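Side-chain contacts in hyaluronidase (Thermobaculum terrenum, PDB 5DIY), which probably hydrolyses O-linked N-acetylglucosamine from modified proteins, as a hexosaminidase of glycoside hydrolase family 84: residues P165-Y168 against N173-Y176; I116-V121 against E139-F144; T193-C198 against T204-E209. One frame throughout, in Å; residues are numbered along the deposited sequence.

Interaction 1 of 3, residues P165-Y168 against N173-Y176. With NAG (2-acetamido-2-deoxy-beta-D-glucopyranose), chain E.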
loop_
_atom_site.group_PDB
_atom_site.type_symbol
_atom_site.label_atom_id
_atom_site.label_comp_id
_atom_site.label_asym_id
_atom_site.label_seq_id
_atom_site.Cartn_x
_atom_site.Cartn_y
_atom_site.Cartn_z
ATOM N N PRO C 165 -7.722 15.364 -9.459
ATOM C CA PRO C 165 -6.923 16.531 -9.817
ATOM C C PRO C 165 -5.447 16.198 -10.003
ATOM O O PRO C 165 -4.976 15.156 -9.545
ATOM C CB PRO C 165 -7.118 17.479 -8.637
ATOM C CG PRO C 165 -7.584 16.640 -7.498
ATOM C CD PRO C 165 -8.150 15.376 -8.050
ATOM N N THR C 166 -4.738 17.085 -10.693
ATOM C CA THR C 166 -3.292 16.966 -10.895
ATOM C C THR C 166 -2.532 17.227 -9.593
ATOM O O THR C 166 -1.478 16.642 -9.365
ATOM C CB THR C 166 -2.836 17.907 -12.028
ATOM O OG1 THR C 166 -3.567 17.578 -13.220
ATOM C CG2 THR C 166 -1.356 17.774 -12.297
ATOM N N PHE C 167 -3.090 18.085 -8.742
ATOM C CA PHE C 167 -2.626 18.259 -7.367
ATOM C C PHE C 167 -3.659 17.606 -6.457
ATOM O O PHE C 167 -4.731 18.176 -6.222
ATOM C CB PHE C 167 -2.437 19.746 -7.053
ATOM C CG PHE C 167 -1.328 20.388 -7.851
ATOM C CD1 PHE C 167 -1.572 20.901 -9.124
ATOM C CD2 PHE C 167 -0.029 20.447 -7.346
ATOM C CE1 PHE C 167 -0.550 21.478 -9.871
ATOM C CE2 PHE C 167 0.999 21.020 -8.089
ATOM C CZ PHE C 167 0.738 21.538 -9.352
ATOM N N TYR C 168 -3.331 16.406 -5.968
ATOM C CA TYR C 168 -4.281 15.527 -5.257
ATOM C C TYR C 168 -3.925 15.212 -3.796
ATOM O O TYR C 168 -4.609 14.416 -3.155
ATOM C CB TYR C 168 -4.479 14.214 -6.041
ATOM C CG TYR C 168 -3.213 13.434 -6.346
ATOM C CD1 TYR C 168 -2.622 12.603 -5.390
ATOM C CD2 TYR C 168 -2.619 13.514 -7.599
ATOM C CE1 TYR C 168 -1.462 11.885 -5.681
ATOM C CE2 TYR C 168 -1.467 12.807 -7.901
ATOM C CZ TYR C 168 -0.892 11.989 -6.946
ATOM O OH TYR C 168 0.252 11.300 -7.269
ATOM N N ASN C 173 -4.957 24.281 0.254
ATOM C CA ASN C 173 -5.246 25.678 -0.097
ATOM C C ASN C 173 -4.526 26.172 -1.349
ATOM O O ASN C 173 -4.471 27.372 -1.596
ATOM C CB ASN C 173 -4.948 26.582 1.108
ATOM C CG ASN C 173 -5.878 26.309 2.273
ATOM O OD1 ASN C 173 -5.437 26.068 3.393
ATOM N ND2 ASN C 173 -7.175 26.326 2.008
ATOM N N LEU C 174 -4.019 25.244 -2.162
ATOM C CA LEU C 174 -3.313 25.589 -3.395
ATOM C C LEU C 174 -4.263 26.286 -4.369
ATOM O O LEU C 174 -5.450 25.950 -4.430
ATOM C CB LEU C 174 -2.735 24.322 -4.033
ATOM C CG LEU C 174 -1.685 24.476 -5.131
ATOM C CD1 LEU C 174 -0.356 24.936 -4.545
ATOM C CD2 LEU C 174 -1.514 23.160 -5.874
ATOM N N GLU C 175 -3.739 27.260 -5.113
ATOM C CA GLU C 175 -4.536 28.068 -6.045
ATOM C C GLU C 175 -5.288 27.209 -7.064
ATOM O O GLU C 175 -6.479 27.422 -7.307
ATOM C CB GLU C 175 -3.639 29.083 -6.767
ATOM C CG GLU C 175 -4.359 29.989 -7.758
ATOM C CD GLU C 175 -3.439 31.031 -8.372
ATOM O OE1 GLU C 175 -3.100 32.005 -7.672
ATOM O OE2 GLU C 175 -3.063 30.880 -9.556
ATOM N N TYR C 176 -4.574 26.256 -7.661
ATOM C CA TYR C 176 -5.160 25.255 -8.552
ATOM C C TYR C 176 -6.458 24.642 -7.971
ATOM O O TYR C 176 -7.477 24.580 -8.657
ATOM C CB TYR C 176 -4.107 24.167 -8.858
ATOM C CG TYR C 176 -4.647 22.916 -9.508
ATOM C CD1 TYR C 176 -5.225 21.908 -8.732
ATOM C CD2 TYR C 176 -4.566 22.719 -10.887
ATOM C CE1 TYR C 176 -5.727 20.760 -9.312
ATOM C CE2 TYR C 176 -5.061 21.562 -11.474
ATOM C CZ TYR C 176 -5.645 20.588 -10.678
ATOM O OH TYR C 176 -6.154 19.436 -11.228
HETATM C C1 NAG E . -0.008 7.761 -7.219
HETATM C C2 NAG E . -1.121 7.296 -8.180
HETATM C C3 NAG E . -1.601 5.862 -7.939
HETATM C C4 NAG E . -0.513 5.042 -7.267
HETATM C C5 NAG E . -0.216 5.655 -5.909
HETATM C C6 NAG E . 0.885 4.908 -5.140
HETATM C C7 NAG E . -2.978 8.559 -7.141
HETATM C C8 NAG E . -4.084 9.540 -7.416
HETATM N N2 NAG E . -2.236 8.236 -8.201
HETATM O O3 NAG E . -1.970 5.279 -9.193
HETATM O O4 NAG E . -0.960 3.701 -7.063
HETATM O O5 NAG E . 0.083 7.053 -5.977
HETATM O O6 NAG E . 2.081 4.772 -5.911
HETATM O O7 NAG E . -2.782 8.107 -6.021
#
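Thr-166 donates its backbone N-H to the phenol oxygen of Tyr-176, with N and OH 2.8 Å apart and the bond fairly straight at 161°. The tyrosine reaches this far because its CG stands opposite the backbone N (chi1 167°), which carries the ring from the first turn of its helix across to the loop. Gln-141 OE1 forms a second hydrogen bond with the same OH, so two groups grip the buried phenol. Pro-165 lies at the edge of the Tyr-176 ring, near its plane, with CB 3.6 Å from CE1. Over one face of that ring comes Phe-167 in an edge-to-face pair, the planes at 58° and CD1 leading, 3.7 Å from CG of Tyr-176. Leu-174 covers the phenylalanine in turn, its CD2 methyl over one ring face in a CH-pi contact, displaced toward the rim and 3.4 Å from Phe-167 CG; Phe-123 also stacks on this ring. In the (beta/alpha)8 barrel, 165-168 belongs to the loop that leaves strand 160-164, the fifth of the barrel, and 173-176 brings in the following helix 175-183, with Leu-174 at its N-cap position. The contact thus ties a beta-alpha loop at the sugar site to the start of its own helix. Thr-166 OG1 turns elsewhere, hydrogen-bonded to Phe-118 O. Tyr-168 departs from this cluster, its CB pointing away from 173-176. Its ring meets the acetamide methyl of NAG, C8 standing 3.8 Å above the ring plane over the centre, while OH approaches NAG C1 at 3.5 Å and bonds to OD1 of the engineered Asn-120.

Interaction 2 of 3, residues I116-V121 against E139-F144; sequences IFFDNV and EAQADF. Unlike the reference sequence in segment 116-121: Asn-120 (reference Asp). With NAG (2-acetamido-2-deoxy-beta-D-glucopyranose), chain E.
Asp-119 OD2 is gripped twice, accepting the acetamide N-H of NAG, 3.0 Å from N2 at a nearly straight 166°, and forming a salt bridge with Lys-43; this side chain points away to the sugar, while its neighbour Phe-118 touches Gln-141 across the contact. Phe-118 thus links the end of barrel strand 113-117 to helix 137-153. The glutamine runs antiparallel alongside the ring, its chain straight past CG (chi2 175°), so that CG lies 4.2 Å above the middle of one ring face and NE2 reaches 3.3 Å from Phe-118 CB. Amide and ring planes lie 33° apart. Phe-144, one helical turn on, brings CD2 to the edge of the phenylalanine ring, 4.3 Å from CZ. Were Phe-118 an alanine, Gln-141 CG and CD would probably lose the ring face they lie over, and a gap would be likely to open at Phe-144 CD2. The adjacent Asn-120, an engineered change at the predicted proton donor, sets ND2 3.6 Å from NAG C2. The ring gives one side of the glutamine an apolar surface, while hydrogen bonds to Tyr-176 and Thr-166 fix the rotation of its buried amide.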
loop_
_atom_site.group_PDB
_atom_site.type_symbol
_atom_site.label_atom_id
_atom_site.label_comp_id
_atom_site.label_asym_id
_atom_site.label_seq_id
_atom_site.Cartn_x
_atom_site.Cartn_y
_atom_site.Cartn_z
ATOM N N ILE C 116 -12.583 10.491 -14.716
ATOM C CA ILE C 116 -11.645 11.188 -15.610
ATOM C C ILE C 116 -10.501 11.732 -14.755
ATOM O O ILE C 116 -10.673 12.722 -14.034
ATOM C CB ILE C 116 -12.327 12.302 -16.445
ATOM C CG1 ILE C 116 -13.562 11.741 -17.171
ATOM C CG2 ILE C 116 -11.347 12.881 -17.461
ATOM C CD1 ILE C 116 -14.296 12.738 -18.039
ATOM N N PHE C 117 -9.335 11.085 -14.837
ATOM C CA PHE C 117 -8.233 11.359 -13.900
ATOM C C PHE C 117 -7.096 12.127 -14.547
ATOM O O PHE C 117 -6.763 11.876 -15.703
ATOM C CB PHE C 117 -7.696 10.063 -13.280
ATOM C CG PHE C 117 -8.737 9.216 -12.577
ATOM C CD1 PHE C 117 -9.922 9.757 -12.067
ATOM C CD2 PHE C 117 -8.500 7.864 -12.383
ATOM C CE1 PHE C 117 -10.848 8.959 -11.425
ATOM C CE2 PHE C 117 -9.421 7.063 -11.735
ATOM C CZ PHE C 117 -10.597 7.607 -11.257
ATOM N N PHE C 118 -6.518 13.063 -13.783
ATOM C CA PHE C 118 -5.392 13.897 -14.224
ATOM C C PHE C 118 -4.220 13.842 -13.234
ATOM O O PHE C 118 -3.413 14.773 -13.162
ATOM C CB PHE C 118 -5.865 15.344 -14.416
ATOM C CG PHE C 118 -6.988 15.481 -15.402
ATOM C CD1 PHE C 118 -6.727 15.549 -16.763
ATOM C CD2 PHE C 118 -8.307 15.500 -14.974
ATOM C CE1 PHE C 118 -7.762 15.646 -17.683
ATOM C CE2 PHE C 118 -9.347 15.603 -15.885
ATOM C CZ PHE C 118 -9.075 15.679 -17.243
ATOM N N ASP C 119 -4.129 12.754 -12.472
ATOM C CA ASP C 119 -2.978 12.519 -11.596
ATOM C C ASP C 119 -1.736 12.147 -12.402
ATOM O O ASP C 119 -1.840 11.501 -13.440
ATOM C CB ASP C 119 -3.274 11.417 -10.572
ATOM C CG ASP C 119 -3.676 10.097 -11.219
ATOM O OD1 ASP C 119 -4.662 10.086 -11.982
ATOM O OD2 ASP C 119 -3.017 9.078 -10.946
ATOM N N ASN C 120 -0.568 12.555 -11.907
ATOM C CA ASN C 120 0.723 12.214 -12.508
ATOM C C ASN C 120 0.811 12.603 -13.985
ATOM O O ASN C 120 1.032 11.765 -14.866
ATOM C CB ASN C 120 1.037 10.727 -12.301
ATOM C CG ASN C 120 0.994 10.316 -10.837
ATOM O OD1 ASN C 120 1.034 11.156 -9.934
ATOM N ND2 ASN C 120 0.901 9.014 -10.594
ATOM N N VAL C 121 0.593 13.894 -14.220
ATOM C CA VAL C 121 0.791 14.541 -15.517
ATOM C C VAL C 121 1.594 15.817 -15.242
ATOM O O VAL C 121 1.740 16.202 -14.075
ATOM C CB VAL C 121 -0.555 14.865 -16.219
ATOM C CG1 VAL C 121 -1.378 13.595 -16.395
ATOM C CG2 VAL C 121 -1.351 15.935 -15.469
ATOM N N GLU C 139 -8.070 25.689 -15.156
ATOM C CA GLU C 139 -9.092 26.283 -16.030
ATOM C C GLU C 139 -9.381 25.371 -17.214
ATOM O O GLU C 139 -10.541 25.175 -17.587
ATOM C CB GLU C 139 -8.662 27.670 -16.542
ATOM C CG GLU C 139 -9.066 28.826 -15.635
ATOM C CD GLU C 139 -8.558 30.185 -16.119
ATOM O OE1 GLU C 139 -8.502 31.115 -15.287
ATOM O OE2 GLU C 139 -8.216 30.334 -17.318
ATOM N N ALA C 140 -8.319 24.831 -17.808
ATOM C CA ALA C 140 -8.445 23.924 -18.946
ATOM C C ALA C 140 -9.244 22.688 -18.540
ATOM O O ALA C 140 -10.225 22.341 -19.190
ATOM C CB ALA C 140 -7.072 23.521 -19.461
ATOM N N GLN C 141 -8.818 22.061 -17.443
ATOM C CA GLN C 141 -9.476 20.869 -16.897
ATOM C C GLN C 141 -10.940 21.111 -16.532
ATOM O O GLN C 141 -11.807 20.301 -16.871
ATOM C CB GLN C 141 -8.718 20.367 -15.661
ATOM C CG GLN C 141 -7.378 19.741 -16.003
ATOM C CD GLN C 141 -6.560 19.358 -14.786
ATOM O OE1 GLN C 141 -6.881 19.728 -13.659
ATOM N NE2 GLN C 141 -5.498 18.597 -15.012
ATOM N N ALA C 142 -11.206 22.217 -15.838
ATOM C CA ALA C 142 -12.572 22.564 -15.439
ATOM C C ALA C 142 -13.487 22.720 -16.656
ATOM O O ALA C 142 -14.605 22.203 -16.662
ATOM C CB ALA C 142 -12.583 23.835 -14.596
ATOM N N ASP C 143 -12.994 23.418 -17.682
ATOM C CA ASP C 143 -13.743 23.618 -18.926
ATOM C C ASP C 143 -13.950 22.313 -19.693
ATOM O O ASP C 143 -15.034 22.066 -20.231
ATOM C CB ASP C 143 -13.045 24.647 -19.828
ATOM C CG ASP C 143 -13.741 24.810 -21.169
ATOM O OD1 ASP C 143 -14.980 24.974 -21.176
ATOM O OD2 ASP C 143 -13.058 24.745 -22.213
ATOM N N PHE C 144 -12.912 21.484 -19.753
ATOM C CA PHE C 144 -13.031 20.174 -20.385
ATOM C C PHE C 144 -14.077 19.309 -19.679
ATOM O O PHE C 144 -14.959 18.742 -20.326
ATOM C CB PHE C 144 -11.687 19.453 -20.400
ATOM C CG PHE C 144 -11.718 18.143 -21.127
ATOM C CD1 PHE C 144 -11.725 18.111 -22.508
ATOM C CD2 PHE C 144 -11.750 16.939 -20.431
ATOM C CE1 PHE C 144 -11.752 16.907 -23.196
ATOM C CE2 PHE C 144 -11.776 15.729 -21.109
ATOM C CZ PHE C 144 -11.778 15.714 -22.493
HETATM C C1 NAG E . -0.008 7.761 -7.219
HETATM C C2 NAG E . -1.121 7.296 -8.180
HETATM C C3 NAG E . -1.601 5.862 -7.939
HETATM C C4 NAG E . -0.513 5.042 -7.267
HETATM C C5 NAG E . -0.216 5.655 -5.909
HETATM C C6 NAG E . 0.885 4.908 -5.140
HETATM C C7 NAG E . -2.978 8.559 -7.141
HETATM C C8 NAG E . -4.084 9.540 -7.416
HETATM N N2 NAG E . -2.236 8.236 -8.201
HETATM O O3 NAG E . -1.970 5.279 -9.193
HETATM O O4 NAG E . -0.960 3.701 -7.063
HETATM O O5 NAG E . 0.083 7.053 -5.977
HETATM O O6 NAG E . 2.081 4.772 -5.911
HETATM O O7 NAG E . -2.782 8.107 -6.021
#

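Interaction 3 of 3, residues T193-C198 against T204-E209; sequences TGPNVC and TSHMQE. With NAG (2-acetamido-2-deoxy-beta-D-glucopyranose), chain E.
His-206 has CG anti to its backbone N (chi1 -175°), which carries the imidazole out from the first turn of helix 204-214, and a chi2 of 64° turns one ring face to Pro-195. The proline belongs to the loop that follows strand 189-192, the sixth of the (beta/alpha)8 barrel, so the contact joins a beta-alpha loop to the helix it leads into. Pro-195 CG hangs 3.8 Å above the imidazole plane, over the centre and 13° off the ring normal, a CH-pi contact. CD comes still closer at one side, 3.6 Å from His-206 CD2. The imidazole NE2 also nears the peptide linking Gly-194 to Pro-195, 3.5 Å from Gly-194 C; the proline nitrogen beside it carries no hydrogen, so this approach is packing, and NE2 has a hydrogen bond elsewhere. Trp-192 meets the His-206 ring as well. Gly-194 adopts a positive phi at which a beta carbon would be jammed against the preceding carbonyl oxygen and would clash with Pro-195 CD; these backbone angles call for glycine. The loop is braced from within by Thr-193, whose OG1 donates to Asn-196 O at 2.9 Å, tilted from the carbonyl plane, a bond that spans Gly-194 and Pro-195. On the same helix as the histidine, Met-207 packs on Ala-218 and Leu-220 of strand 218-222. The loop's other side meets the sugar: Thr-193 CG2 lies 3.9 Å from NAG O7, and Val-197 CG1 lies 3.1 Å from the ring oxygen O5 of NAG, a close approach.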
loop_
_atom_site.group_PDB
_atom_site.type_symbol
_atom_site.label_atom_id
_atom_site.label_comp_id
_atom_site.label_asym_id
_atom_site.label_seq_id
_atom_site.Cartn_x
_atom_site.Cartn_y
_atom_site.Cartn_z
ATOM N N THR C 193 -6.037 12.374 -1.854
ATOM C CA THR C 193 -5.356 11.260 -1.160
ATOM C C THR C 193 -4.910 11.578 0.268
ATOM O O THR C 193 -4.565 10.666 1.015
ATOM C CB THR C 193 -4.162 10.686 -1.982
ATOM O OG1 THR C 193 -3.044 11.582 -1.942
ATOM C CG2 THR C 193 -4.557 10.445 -3.441
ATOM N N GLY C 194 -4.916 12.857 0.643
ATOM C CA GLY C 194 -4.674 13.289 2.025
ATOM C C GLY C 194 -3.413 14.127 2.096
ATOM O O GLY C 194 -3.005 14.686 1.088
ATOM N N PRO C 195 -2.789 14.236 3.286
ATOM C CA PRO C 195 -1.543 15.021 3.382
ATOM C C PRO C 195 -0.383 14.512 2.514
ATOM O O PRO C 195 0.444 15.307 2.092
ATOM C CB PRO C 195 -1.187 14.942 4.873
ATOM C CG PRO C 195 -2.489 14.702 5.551
ATOM C CD PRO C 195 -3.283 13.834 4.614
ATOM N N ASN C 196 -0.335 13.205 2.259
ATOM C CA ASN C 196 0.692 12.586 1.404
ATOM C C ASN C 196 0.024 11.753 0.322
ATOM O O ASN C 196 -1.206 11.625 0.306
ATOM C CB ASN C 196 1.616 11.697 2.247
ATOM C CG ASN C 196 2.133 12.406 3.487
ATOM O OD1 ASN C 196 3.024 13.254 3.398
ATOM N ND2 ASN C 196 1.576 12.068 4.648
ATOM N N VAL C 197 0.833 11.186 -0.573
ATOM C CA VAL C 197 0.340 10.269 -1.601
ATOM C C VAL C 197 -0.277 9.065 -0.898
ATOM O O VAL C 197 -1.444 8.743 -1.115
ATOM C CB VAL C 197 1.458 9.821 -2.583
ATOM C CG1 VAL C 197 0.973 8.708 -3.501
ATOM C CG2 VAL C 197 1.958 11.007 -3.399
ATOM N N CYS C 198 0.523 8.428 -0.047
ATOM C CA CYS C 198 0.053 7.418 0.889
ATOM C C CYS C 198 0.068 8.080 2.260
ATOM O O CYS C 198 1.134 8.262 2.846
ATOM C CB CYS C 198 0.983 6.210 0.861
ATOM S SG CYS C 198 1.155 5.502 -0.782
ATOM N N THR C 204 -10.184 15.114 10.249
ATOM C CA THR C 204 -11.363 15.921 9.914
ATOM C C THR C 204 -10.941 17.351 9.598
ATOM O O THR C 204 -11.423 17.947 8.632
ATOM C CB THR C 204 -12.399 15.965 11.059
ATOM O OG1 THR C 204 -11.792 16.508 12.237
ATOM C CG2 THR C 204 -12.943 14.579 11.365
ATOM N N SER C 205 -10.029 17.884 10.410
ATOM C CA SER C 205 -9.445 19.206 10.172
ATOM C C SER C 205 -8.877 19.347 8.763
ATOM O O SER C 205 -9.105 20.360 8.094
ATOM C CB SER C 205 -8.335 19.486 11.186
ATOM O OG SER C 205 -7.803 20.787 11.011
ATOM N N HIS C 206 -8.132 18.333 8.321
ATOM C CA HIS C 206 -7.527 18.353 6.995
ATOM C C HIS C 206 -8.590 18.325 5.902
ATOM O O HIS C 206 -8.543 19.135 4.976
ATOM C CB HIS C 206 -6.548 17.182 6.810
ATOM C CG HIS C 206 -5.805 17.224 5.514
ATOM N ND1 HIS C 206 -4.932 18.240 5.201
ATOM C CD2 HIS C 206 -5.805 16.386 4.449
ATOM C CE1 HIS C 206 -4.425 18.030 4.000
ATOM N NE2 HIS C 206 -4.936 16.910 3.523
ATOM N N MET C 207 -9.548 17.408 6.015
ATOM C CA MET C 207 -10.598 17.276 4.992
ATOM C C MET C 207 -11.600 18.441 4.999
ATOM O O MET C 207 -12.216 18.715 3.971
ATOM C CB MET C 207 -11.301 15.920 5.087
ATOM C CG MET C 207 -10.369 14.721 4.908
ATOM S SD MET C 207 -9.288 14.771 3.456
ATOM C CE MET C 207 -10.521 14.821 2.154
ATOM N N GLN C 208 -11.750 19.108 6.147
ATOM C CA GLN C 208 -12.469 20.394 6.242
ATOM C C GLN C 208 -11.856 21.443 5.330
ATOM O O GLN C 208 -12.572 22.122 4.592
ATOM C CB GLN C 208 -12.453 20.952 7.676
ATOM C CG GLN C 208 -13.578 20.474 8.576
ATOM C CD GLN C 208 -13.511 21.071 9.977
ATOM O OE1 GLN C 208 -12.541 21.743 10.343
ATOM N NE2 GLN C 208 -14.548 20.827 10.770
ATOM N N GLU C 209 -10.533 21.575 5.392
ATOM C CA GLU C 209 -9.815 22.529 4.547
ATOM C C GLU C 209 -9.999 22.201 3.076
ATOM O O GLU C 209 -10.321 23.081 2.283
ATOM C CB GLU C 209 -8.325 22.555 4.874
ATOM C CG GLU C 209 -7.996 23.148 6.228
ATOM C CD GLU C 209 -6.515 23.058 6.534
ATOM O OE1 GLU C 209 -6.053 21.965 6.931
ATOM O OE2 GLU C 209 -5.811 24.075 6.364
HETATM C C1 NAG E . -0.008 7.761 -7.219
HETATM C C2 NAG E . -1.121 7.296 -8.180
HETATM C C3 NAG E . -1.601 5.862 -7.939
HETATM C C4 NAG E . -0.513 5.042 -7.267
HETATM C C5 NAG E . -0.216 5.655 -5.909
HETATM C C6 NAG E . 0.885 4.908 -5.140
HETATM C C7 NAG E . -2.978 8.559 -7.141
HETATM C C8 NAG E . -4.084 9.540 -7.416
HETATM N N2 NAG E . -2.236 8.236 -8.201
HETATM O O3 NAG E . -1.970 5.279 -9.193
HETATM O O4 NAG E . -0.960 3.701 -7.063
HETATM O O5 NAG E . 0.083 7.053 -5.977
HETATM O O6 NAG E . 2.081 4.772 -5.911
HETATM O O7 NAG E . -2.782 8.107 -6.021
#

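Interactions 2, 1 and 3, in that order, follow the fourth, fifth and sixth strands of the barrel, each joining the loop after its strand to a later helix, and all three loops reach NAG. Interactions 1 and 2, with centres 11 Å apart, interlock: Tyr-176 OH and Gln-141 OE1 are 2.6 Å apart, and nearer the sugar Tyr-168 OH and Asn-120 OD1 are 2.8 Å apart. Interaction 3 joins interaction 1 through the backbone, Tyr-168 O lying 2.8 Å from Thr-193 N. Interactions 2 and 3 do not touch, their centres about 20 Å apart; Tyr-168, which meets both Asn-120 and Thr-193, bridges them. Around the acetamide, Asp-119, Tyr-168 and Thr-193 contribute one residue from each loop.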